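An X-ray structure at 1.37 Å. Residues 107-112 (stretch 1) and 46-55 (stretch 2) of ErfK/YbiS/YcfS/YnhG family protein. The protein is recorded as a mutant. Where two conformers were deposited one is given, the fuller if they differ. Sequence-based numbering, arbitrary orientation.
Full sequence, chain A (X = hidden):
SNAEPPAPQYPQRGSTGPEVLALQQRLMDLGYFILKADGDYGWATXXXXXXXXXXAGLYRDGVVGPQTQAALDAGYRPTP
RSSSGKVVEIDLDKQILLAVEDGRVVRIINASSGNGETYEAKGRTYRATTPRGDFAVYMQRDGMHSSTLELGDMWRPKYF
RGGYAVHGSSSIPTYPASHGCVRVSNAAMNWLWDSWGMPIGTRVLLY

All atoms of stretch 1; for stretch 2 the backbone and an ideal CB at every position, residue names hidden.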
# COMPACT_ATOMS: atom_id res chain seq x y z
N ARG A 107 1.36 5.97 8.53
CA ARG A 107 1.84 4.75 7.88
C ARG A 107 1.85 4.94 6.39
O ARG A 107 1.03 5.65 5.79
CB ARG A 107 0.99 3.45 8.13
CG ARG A 107 0.99 2.83 9.48
CD ARG A 107 2.33 2.29 9.99
NE ARG A 107 2.10 1.64 11.27
CZ ARG A 107 2.02 2.32 12.43
NH1 ARG A 107 2.15 3.63 12.48
NH2 ARG A 107 1.73 1.71 13.55
N ILE A 108 2.82 4.25 5.78
CA ILE A 108 2.90 4.10 4.34
C ILE A 108 2.59 2.63 4.03
O ILE A 108 3.27 1.76 4.60
CB ILE A 108 4.30 4.46 3.77
CG1 ILE A 108 4.78 5.83 4.21
CG2 ILE A 108 4.24 4.34 2.23
CD1 ILE A 108 5.58 5.85 5.46
N ILE A 109 1.65 2.39 3.11
CA ILE A 109 1.15 1.05 2.83
C ILE A 109 1.31 0.78 1.33
O ILE A 109 0.88 1.64 0.52
CB ILE A 109 -0.31 0.94 3.33
CG1 ILE A 109 -0.34 0.92 4.84
CG2 ILE A 109 -0.99 -0.29 2.79
CD1 ILE A 109 -1.68 1.27 5.45
N ASN A 110 1.87 -0.40 0.98
CA ASN A 110 1.92 -0.74 -0.43
C ASN A 110 0.50 -0.91 -0.98
O ASN A 110 -0.36 -1.53 -0.40
CB ASN A 110 2.68 -2.05 -0.56
CG ASN A 110 2.90 -2.46 -2.00
OD1 ASN A 110 3.44 -1.68 -2.77
ND2 ASN A 110 2.46 -3.67 -2.35
N ALA A 111 0.27 -0.32 -2.19
CA ALA A 111 -1.04 -0.31 -2.83
C ALA A 111 -0.93 -0.68 -4.31
O ALA A 111 0.15 -0.58 -4.91
CB ALA A 111 -1.74 1.06 -2.64
N SER A 112 -2.07 -1.07 -4.93
CA SER A 112 -2.13 -1.24 -6.33
C SER A 112 -3.49 -0.86 -6.78
O SER A 112 -4.51 -1.32 -6.29
CB SER A 112 -1.81 -2.71 -6.69
OG SER A 112 -1.81 -2.92 -8.09
N UNK A 46 7.95 -8.13 2.17
CA UNK A 46 7.94 -7.71 0.78
C UNK A 46 7.05 -6.53 0.57
O UNK A 46 7.40 -5.59 -0.18
CB UNK A 46 7.50 -8.86 -0.13
N UNK A 47 5.86 -6.54 1.13
CA UNK A 47 4.94 -5.42 0.98
C UNK A 47 5.58 -4.11 1.48
O UNK A 47 5.48 -3.09 0.84
CB UNK A 47 3.64 -5.70 1.74
N UNK A 48 6.26 -4.22 2.62
CA UNK A 48 6.88 -3.01 3.18
C UNK A 48 8.04 -2.50 2.37
O UNK A 48 8.23 -1.30 2.18
CB UNK A 48 7.36 -3.28 4.61
N UNK A 49 8.90 -3.44 1.88
CA UNK A 49 9.99 -3.03 0.99
C UNK A 49 9.53 -2.38 -0.29
O UNK A 49 10.07 -1.39 -0.73
CB UNK A 49 10.86 -4.24 0.64
N UNK A 50 8.51 -2.98 -0.91
CA UNK A 50 7.93 -2.39 -2.11
C UNK A 50 7.39 -1.02 -1.82
O UNK A 50 7.58 -0.09 -2.57
CB UNK A 50 6.82 -3.28 -2.68
N UNK A 51 6.69 -0.85 -0.66
CA UNK A 51 6.20 0.49 -0.31
C UNK A 51 7.32 1.47 -0.19
O UNK A 51 7.21 2.62 -0.59
CB UNK A 51 5.41 0.46 1.00
N UNK A 52 8.43 1.04 0.41
CA UNK A 52 9.57 1.91 0.58
C UNK A 52 10.20 2.33 -0.72
O UNK A 52 10.48 3.48 -0.98
CB UNK A 52 10.62 1.22 1.46
N UNK A 53 10.47 1.33 -1.57
CA UNK A 53 11.06 1.61 -2.89
C UNK A 53 10.14 2.51 -3.69
O UNK A 53 10.61 3.44 -4.34
CB UNK A 53 11.33 0.31 -3.66
N UNK A 54 8.84 2.21 -3.71
CA UNK A 54 7.89 3.12 -4.34
C UNK A 54 7.95 4.55 -3.82
O UNK A 54 8.02 5.50 -4.58
CB UNK A 54 6.47 2.58 -4.15
N UNK A 55 7.93 4.69 -2.50
CA UNK A 55 7.89 5.99 -1.91
C UNK A 55 9.14 6.80 -2.33
O UNK A 55 9.10 7.97 -2.63
CB UNK A 55 7.79 5.87 -0.39

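Stretch 2 is a helix throughout, with successive i to i+4 backbone hydrogen bonds. It passes strand 107-110 at 106° with an axis approach of 6.8 Å, close enough that side-chain size matters where the two meet.

At position 46 CA-to-CB points sideways and the ideal CB has nothing of stretch 1 within 5.5 Å, so the choice is little limited. The residue is Gln 46, which makes no contact across.

Position 47 also points sideways, but its ideal CB lies 4.4 Å from Asn 110 CB. A flexible polar side chain could bend to the carboxamide of Asn 110; a small one would simply not reach that amide. The residue is Gln 47. With chi1 and chi2 both m, its amide comes to the side chain of Asn 110, although the orientation of that amide is uncertain.

Positions 48 and 49 offer no guidance: the first points away and the second is out of reach. They are Ala 48 and Val 49, without contact here.

Position 50 points toward the strand, its ideal CB 3.7 Å from Asn 110 OD1. A long or broad side chain is possible if it turns aside from the strand. Trp 50 does so: its CB lies 3.8 Å from Asn 110 OD1, while Asn 110 ND2 sits at the edge of the indole, near its plane.

Position 51 is the tightest. Its CA is 4.5 Å from Asn 110 CA, and its ideal CB is 3.6 Å from Asn 110 N and 4.2 Å from Ile 108 CG2. A small residue, glycine, alanine or perhaps serine, suits such close packing. The methyl of Ala 51, CB, lies 3.7 Å from Asn 110 N and makes apolar contact with Ile 108 CG2 at 4.3 Å.

Positions 52 and 53 point away and out of reach, so stretch 1 sets no limit on size or polarity. They are Phe 52 and Gln 53; neither touches stretch 1.

Position 54 points toward stretch 1, but its ideal CB is 5.4 Å from Asn 110 OD1. That gap, with the acceptors Asn 110 OD1 and Ala 111 O beyond it, favours a long donor such as lysine or arginine. Lys 54 is nearly extended, m then t at every later angle, and its NZ donates a hydrogen bond to Asn 110 OD1 at 2.7 Å; NZ is also 2.7 Å from Ala 111 O.

Position 55 faces Ile 108, with its ideal CB 4.7 Å from Ile 108 CG2. Small or modest apolar residues would fit; Ala 55 borders the isoleucine without close contact.

Stretch 2 46-55: QQAVWAFQKA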
# COMPACT_ATOMS: atom_id res chain seq x y z
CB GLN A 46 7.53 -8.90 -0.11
CG GLN A 46 7.56 -8.60 -1.58
CD GLN A 46 8.96 -8.53 -1.99
OE1 GLN A 46 9.50 -9.46 -2.49
NE2 GLN A 46 9.56 -7.36 -1.81
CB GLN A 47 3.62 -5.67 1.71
CG GLN A 47 2.77 -6.79 1.10
CD GLN A 47 2.22 -6.36 -0.24
OE1 GLN A 47 2.54 -7.06 -1.32
NE2 GLN A 47 1.47 -5.37 -0.26
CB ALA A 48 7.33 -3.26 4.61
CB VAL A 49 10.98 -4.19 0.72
CG1 VAL A 49 12.07 -3.82 -0.27
CG2 VAL A 49 11.64 -4.65 2.03
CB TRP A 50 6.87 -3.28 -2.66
CG TRP A 50 7.37 -4.52 -3.40
CD1 TRP A 50 8.61 -4.75 -3.91
CD2 TRP A 50 6.61 -5.67 -3.75
NE1 TRP A 50 8.66 -5.95 -4.58
CE2 TRP A 50 7.45 -6.56 -4.51
CE3 TRP A 50 5.30 -6.03 -3.53
CZ2 TRP A 50 7.00 -7.78 -4.97
CZ3 TRP A 50 4.84 -7.24 -4.00
CH2 TRP A 50 5.68 -8.09 -4.72
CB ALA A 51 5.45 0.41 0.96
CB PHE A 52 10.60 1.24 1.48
CG PHE A 52 11.76 2.18 1.76
CD1 PHE A 52 11.63 3.18 2.69
CD2 PHE A 52 12.90 2.13 1.02
CE1 PHE A 52 12.58 4.15 2.82
CE2 PHE A 52 13.91 3.09 1.19
CZ PHE A 52 13.74 4.14 2.08
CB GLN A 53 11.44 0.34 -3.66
CG GLN A 53 12.54 -0.46 -3.00
CD GLN A 53 12.86 -1.71 -3.69
OE1 GLN A 53 12.00 -2.46 -4.14
NE2 GLN A 53 14.17 -1.96 -3.75
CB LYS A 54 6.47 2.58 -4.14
CG LYS A 54 6.15 1.33 -4.97
CD LYS A 54 4.83 0.71 -4.58
CE LYS A 54 4.28 -0.24 -5.58
NZ LYS A 54 2.87 -0.64 -5.19
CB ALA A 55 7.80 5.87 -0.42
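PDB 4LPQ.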